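Local structure of amyloid-like protein 1 (Homo sapiens, 3PMR) at residues Glu39-Gln44 and Ser86-Arg91; Glu28-Ala33 and Glu94-Arg99. The protein probably takes part in cell adhesion, binding heparin through its E2 domain, a helical domain that pairs with a second copy of itself. All coordinates share one frame; numbering follows the deposited sequence.

Contacts 1 and 2 join the same two antiparallel helices, 26-56 and 64-119, at sites whose centres are about 14 Å apart. Contact 1 is partly buried, with Arg41 covered and a second subunit packed against it. Contact 2 is a surface contact, although its centre lies nearer the centre of the chain, about 8 Å against 19 Å, and no other chain of the assembly touches its segments. The chemistry differs accordingly. Contact 1 is ionic and polar: a salt bridge and a bridging water join the helices, and a phosphate lies beside them on Arg89. Contact 2 is a stack of two rings, with Glu26 bonded to His96 ND1 and paired with Arg99. The areas buried are similar, 122 and 126 Å².

Contact 1: residues Glu39-Gln44 and Ser86-Arg91; sequences ERRMRQ and SGERQR. With PO4 (phosphate ion), chain E.
Arg41 and Glu88 face each other across two antiparallel helices, 26-56 and 64-119, with 10.4 Å between their CA atoms. Long side chains therefore have to bridge the space. They approach from opposite directions. The Glu88 chain is extended, while that of Arg41 bends at chi2 (-55°), which turns its guanidinium edge toward the carboxylate. Arg41 NE gives a fairly straight hydrogen bond to Glu88 OE1 at 2.8 Å (155°), on the syn side but tilted out of the carboxylate plane. A weak second bond runs from Arg41 NH2 to Glu88 OE2, 3.3 Å. The two planes are 73° apart, so this is not a flat two-pronged pair. The remaining nitrogen is also used: Arg41 NH1 bonds to Gln44 OE1 at 2.9 Å, on a lone pair of that oxygen, and to Gln84 OE1. These bonds fix the rotation of the guanidinium. Glu88 has a further link across the contact, since a water donates to its OE2 (2.7 Å) and accepts from Arg40 NH1 (2.9 Å). Next to Glu88, Arg89 reaches a phosphate ion, probably from the crystallisation liquor, with NH2 2.8 Å from PO4 O1. Gln152 and His153 of the second subunit bind the same ion, and Gln152 of that subunit packs on both Arg41 and Arg89. The contact thus lies where the two subunits meet. The buried charge of Arg41 is probably balanced by Glu88, and the bound phosphate is consistent with an anion-binding site in a heparin-binding domain.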
loop_
_atom_site.group_PDB
_atom_site.type_symbol
_atom_site.label_atom_id
_atom_site.label_comp_id
_atom_site.label_asym_id
_atom_site.label_seq_id
_atom_site.Cartn_x
_atom_site.Cartn_y
_atom_site.Cartn_z
ATOM N N GLU B 39 13.223 -3.999 -4.630
ATOM C CA GLU B 39 14.519 -3.666 -5.219
ATOM C C GLU B 39 15.185 -4.861 -5.882
ATOM O O GLU B 39 15.747 -4.754 -6.976
ATOM C CB GLU B 39 15.451 -3.111 -4.135
ATOM C CG GLU B 39 15.057 -1.740 -3.615
ATOM C CD GLU B 39 15.862 -1.318 -2.397
ATOM O OE1 GLU B 39 15.816 -0.120 -2.037
ATOM O OE2 GLU B 39 16.534 -2.186 -1.793
ATOM N N ARG B 40 15.130 -6.002 -5.210
ATOM C CA ARG B 40 15.733 -7.220 -5.735
ATOM C C ARG B 40 15.074 -7.610 -7.061
ATOM O O ARG B 40 15.743 -7.938 -8.038
ATOM C CB ARG B 40 15.570 -8.347 -4.711
ATOM C CG ARG B 40 16.202 -9.674 -5.110
ATOM C CD ARG B 40 15.948 -10.733 -4.042
ATOM N NE ARG B 40 16.545 -10.367 -2.760
ATOM C CZ ARG B 40 16.350 -11.040 -1.628
ATOM N NH1 ARG B 40 15.570 -12.118 -1.618
ATOM N NH2 ARG B 40 16.934 -10.637 -0.504
ATOM N N ARG B 41 13.749 -7.556 -7.093
ATOM C CA ARG B 41 13.018 -7.922 -8.291
ATOM C C ARG B 41 13.193 -6.906 -9.419
ATOM O O ARG B 41 13.250 -7.279 -10.592
ATOM C CB ARG B 41 11.539 -8.122 -7.951
ATOM C CG ARG B 41 11.303 -9.260 -6.945
ATOM C CD ARG B 41 11.932 -10.576 -7.424
ATOM N NE ARG B 41 11.556 -11.703 -6.573
ATOM C CZ ARG B 41 11.657 -12.979 -6.932
ATOM N NH1 ARG B 41 12.126 -13.299 -8.133
ATOM N NH2 ARG B 41 11.271 -13.936 -6.096
ATOM N N MET B 42 13.276 -5.628 -9.069
ATOM C CA MET B 42 13.488 -4.592 -10.074
ATOM C C MET B 42 14.811 -4.855 -10.812
ATOM O O MET B 42 14.868 -4.734 -12.031
ATOM C CB MET B 42 13.489 -3.204 -9.413
ATOM C CG MET B 42 12.081 -2.688 -9.110
ATOM S SD MET B 42 12.084 -1.209 -8.083
ATOM C CE MET B 42 12.985 -0.075 -9.163
ATOM N N ARG B 43 15.860 -5.231 -10.081
ATOM C CA ARG B 43 17.163 -5.537 -10.698
ATOM C C ARG B 43 17.108 -6.760 -11.613
ATOM O O ARG B 43 17.768 -6.797 -12.654
ATOM C CB ARG B 43 18.236 -5.805 -9.644
ATOM C CG ARG B 43 18.605 -4.633 -8.779
ATOM C CD ARG B 43 19.929 -4.902 -8.086
ATOM N NE ARG B 43 20.058 -4.130 -6.855
ATOM C CZ ARG B 43 19.462 -4.452 -5.710
ATOM N NH1 ARG B 43 18.700 -5.538 -5.637
ATOM N NH2 ARG B 43 19.621 -3.686 -4.641
ATOM N N GLN B 44 16.354 -7.776 -11.208
ATOM C CA GLN B 44 16.229 -8.989 -12.017
ATOM C C GLN B 44 15.481 -8.682 -13.308
ATOM O O GLN B 44 15.858 -9.141 -14.372
ATOM C CB GLN B 44 15.479 -10.081 -11.248
ATOM C CG GLN B 44 16.257 -10.664 -10.089
ATOM C CD GLN B 44 15.406 -11.577 -9.211
ATOM O OE1 GLN B 44 14.277 -11.931 -9.559
ATOM N NE2 GLN B 44 15.953 -11.963 -8.068
ATOM N N SER B 86 4.871 -12.617 -7.629
ATOM C CA SER B 86 3.516 -12.768 -7.118
ATOM C C SER B 86 3.454 -13.749 -5.924
ATOM O O SER B 86 2.843 -13.459 -4.908
ATOM C CB SER B 86 2.641 -13.257 -8.276
ATOM O OG SER B 86 1.323 -13.521 -7.862
ATOM N N GLY B 87 4.097 -14.906 -6.064
ATOM C CA GLY B 87 4.090 -15.900 -5.000
ATOM C C GLY B 87 4.757 -15.381 -3.743
ATOM O O GLY B 87 4.341 -15.680 -2.620
ATOM N N GLU B 88 5.805 -14.597 -3.960
ATOM C CA GLU B 88 6.582 -13.980 -2.898
ATOM C C GLU B 88 5.774 -12.910 -2.145
ATOM O O GLU B 88 5.799 -12.855 -0.915
ATOM C CB GLU B 88 7.833 -13.373 -3.525
ATOM C CG GLU B 88 8.815 -12.698 -2.605
ATOM C CD GLU B 88 10.069 -12.270 -3.373
ATOM O OE1 GLU B 88 9.939 -11.499 -4.353
ATOM O OE2 GLU B 88 11.179 -12.714 -3.005
ATOM N N ARG B 89 5.062 -12.056 -2.870
ATOM C CA ARG B 89 4.269 -11.020 -2.208
ATOM C C ARG B 89 3.164 -11.657 -1.380
ATOM O O ARG B 89 2.838 -11.197 -0.296
ATOM C CB ARG B 89 3.624 -10.091 -3.236
ATOM C CG ARG B 89 2.652 -9.056 -2.631
ATOM C CD ARG B 89 3.353 -8.156 -1.609
ATOM N NE ARG B 89 4.441 -7.374 -2.198
ATOM C CZ ARG B 89 4.284 -6.234 -2.873
ATOM N NH1 ARG B 89 3.071 -5.716 -3.055
ATOM N NH2 ARG B 89 5.346 -5.605 -3.362
ATOM N N GLN B 90 2.591 -12.721 -1.919
ATOM C CA GLN B 90 1.501 -13.429 -1.275
ATOM C C GLN B 90 1.978 -13.991 0.058
ATOM O O GLN B 90 1.253 -13.968 1.050
ATOM C CB GLN B 90 1.026 -14.552 -2.190
ATOM C CG GLN B 90 -0.358 -15.062 -1.898
ATOM C CD GLN B 90 -0.846 -16.014 -2.971
ATOM O OE1 GLN B 90 -0.853 -15.675 -4.160
ATOM N NE2 GLN B 90 -1.263 -17.209 -2.561
ATOM N N ARG B 91 3.212 -14.483 0.072
ATOM C CA ARG B 91 3.789 -15.040 1.275
ATOM C C ARG B 91 4.082 -13.937 2.298
ATOM O O ARG B 91 3.867 -14.115 3.497
ATOM C CB ARG B 91 5.074 -15.791 0.933
ATOM C CG ARG B 91 5.635 -16.580 2.091
ATOM C CD ARG B 91 7.064 -16.986 1.833
ATOM N NE ARG B 91 7.665 -17.594 3.014
ATOM C CZ ARG B 91 8.972 -17.775 3.172
ATOM N NH1 ARG B 91 9.814 -17.395 2.217
ATOM N NH2 ARG B 91 9.439 -18.327 4.285
HETATM P P PO4 E . 5.445 -2.225 -4.637
HETATM O O1 PO4 E . 4.486 -3.344 -4.827
HETATM O O2 PO4 E . 4.776 -1.116 -3.901
HETATM O O3 PO4 E . 6.615 -2.708 -3.858
HETATM O O4 PO4 E . 5.900 -1.726 -5.961
HETATM O O HOH W 1 13.738 -13.005 -3.645
#

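Contact 2: residues Glu28-Ala33 and Glu94-Arg99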
loop_
_atom_site.group_PDB
_atom_site.type_symbol
_atom_site.label_atom_id
_atom_site.label_comp_id
_atom_site.label_asym_id
_atom_site.label_seq_id
_atom_site.Cartn_x
_atom_site.Cartn_y
_atom_site.Cartn_z
ATOM N N GLU B 28 7.562 -1.988 10.792
ATOM C CA GLU B 28 8.747 -1.556 10.069
ATOM C C GLU B 28 9.472 -2.764 9.454
ATOM O O GLU B 28 9.953 -2.681 8.323
ATOM C CB GLU B 28 9.690 -0.785 10.994
ATOM N N GLY B 29 9.516 -3.888 10.173
ATOM C CA GLY B 29 10.151 -5.087 9.638
ATOM C C GLY B 29 9.493 -5.484 8.323
ATOM O O GLY B 29 10.164 -5.823 7.347
ATOM N N PHE B 30 8.166 -5.418 8.291
ATOM C CA PHE B 30 7.381 -5.747 7.101
ATOM C C PHE B 30 7.703 -4.815 5.926
ATOM O O PHE B 30 7.952 -5.268 4.808
ATOM C CB PHE B 30 5.888 -5.648 7.433
ATOM C CG PHE B 30 4.975 -5.783 6.239
ATOM C CD1 PHE B 30 4.911 -6.970 5.524
ATOM C CD2 PHE B 30 4.173 -4.721 5.842
ATOM C CE1 PHE B 30 4.048 -7.108 4.441
ATOM C CE2 PHE B 30 3.301 -4.849 4.754
ATOM C CZ PHE B 30 3.248 -6.045 4.052
ATOM N N LEU B 31 7.683 -3.511 6.180
ATOM C CA LEU B 31 7.977 -2.532 5.136
ATOM C C LEU B 31 9.373 -2.751 4.584
ATOM O O LEU B 31 9.588 -2.747 3.378
ATOM C CB LEU B 31 7.870 -1.118 5.698
ATOM C CG LEU B 31 6.457 -0.559 5.819
ATOM C CD1 LEU B 31 6.468 0.612 6.778
ATOM C CD2 LEU B 31 5.952 -0.131 4.453
ATOM N N ARG B 32 10.316 -2.941 5.475
ATOM C CA ARG B 32 11.687 -3.183 5.138
ATOM C C ARG B 32 11.841 -4.392 4.234
ATOM O O ARG B 32 12.513 -4.330 3.244
ATOM C CB ARG B 32 12.515 -3.359 6.390
ATOM C CG ARG B 32 13.930 -3.085 6.222
ATOM N N ALA B 33 11.181 -5.469 4.597
ATOM C CA ALA B 33 11.229 -6.681 3.804
ATOM C C ALA B 33 10.605 -6.423 2.429
ATOM O O ALA B 33 11.126 -6.852 1.392
ATOM C CB ALA B 33 10.476 -7.790 4.520
ATOM N N GLU B 94 0.678 -12.671 3.781
ATOM C CA GLU B 94 0.089 -13.618 4.718
ATOM C C GLU B 94 0.819 -13.620 6.057
ATOM O O GLU B 94 0.194 -13.636 7.117
ATOM C CB GLU B 94 0.094 -15.030 4.131
ATOM C CG GLU B 94 -0.615 -16.050 5.015
ATOM N N THR B 95 2.146 -13.610 6.005
ATOM C CA THR B 95 2.947 -13.600 7.217
ATOM C C THR B 95 2.618 -12.374 8.069
ATOM O O THR B 95 2.444 -12.475 9.286
ATOM C CB THR B 95 4.442 -13.595 6.877
ATOM O OG1 THR B 95 4.774 -14.817 6.215
ATOM C CG2 THR B 95 5.283 -13.458 8.128
ATOM N N HIS B 96 2.535 -11.215 7.423
ATOM C CA HIS B 96 2.222 -9.975 8.121
ATOM C C HIS B 96 0.794 -9.954 8.666
ATOM O O HIS B 96 0.577 -9.567 9.809
ATOM C CB HIS B 96 2.426 -8.780 7.193
ATOM C CG HIS B 96 2.147 -7.457 7.838
ATOM N ND1 HIS B 96 2.854 -6.993 8.928
ATOM C CD2 HIS B 96 1.262 -6.483 7.523
ATOM C CE1 HIS B 96 2.420 -5.788 9.253
ATOM N NE2 HIS B 96 1.455 -5.454 8.415
ATOM N N ALA B 97 -0.181 -10.361 7.858
ATOM C CA ALA B 97 -1.562 -10.356 8.323
ATOM C C ALA B 97 -1.716 -11.269 9.537
ATOM O O ALA B 97 -2.392 -10.915 10.502
ATOM C CB ALA B 97 -2.513 -10.794 7.200
ATOM N N THR B 98 -1.091 -12.441 9.482
ATOM C CA THR B 98 -1.149 -13.397 10.583
ATOM C C THR B 98 -0.607 -12.830 11.892
ATOM O O THR B 98 -1.179 -13.067 12.949
ATOM C CB THR B 98 -0.355 -14.680 10.255
ATOM O OG1 THR B 98 -1.030 -15.402 9.223
ATOM C CG2 THR B 98 -0.238 -15.571 11.480
ATOM N N ARG B 99 0.496 -12.091 11.816
ATOM C CA ARG B 99 1.116 -11.495 12.997
ATOM C C ARG B 99 0.337 -10.313 13.549
ATOM O O ARG B 99 0.288 -10.102 14.755
ATOM C CB ARG B 99 2.541 -11.056 12.678
ATOM C CG ARG B 99 3.493 -12.223 12.428
ATOM C CD ARG B 99 4.875 -11.702 12.045
ATOM N NE ARG B 99 5.802 -12.782 11.713
ATOM C CZ ARG B 99 7.006 -12.591 11.182
ATOM N NH1 ARG B 99 7.433 -11.356 10.915
ATOM N NH2 ARG B 99 7.787 -13.634 10.923
#
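The rings of Phe30 and His96 lie face to face, their planes 6° apart and their centroids 3.9 Å from each other. His96 CG sits over the centre of the Phe30 face. Phe30 CG lies over the His96 face, offset toward the rim. The stack ties together two antiparallel helices, 26-56 and 64-119, which form an elongated helical hairpin of the E2 domain. The side chains cross at about a right angle, and each CB also meets the other ring in a CH-pi contact. In both residues CG is anti to the backbone N (chi1 172° in Phe30, -179° in His96), which carries each ring across to the other helix. His96 ND1 is hydrogen-bonded to Glu26 OE2, while Glu26 OE1 makes a salt bridge with Arg99 NH1. One carboxylate thus serves two side chains of helix 64-119. With an alanine in place of Phe30, the His96 ring would probably lose its stacking partner and be held mainly through Glu26. Leu92 continues the packing beside Phe30. The closest approach of the pair is from Phe30 CD1 to His96 CB, 3.5 Å.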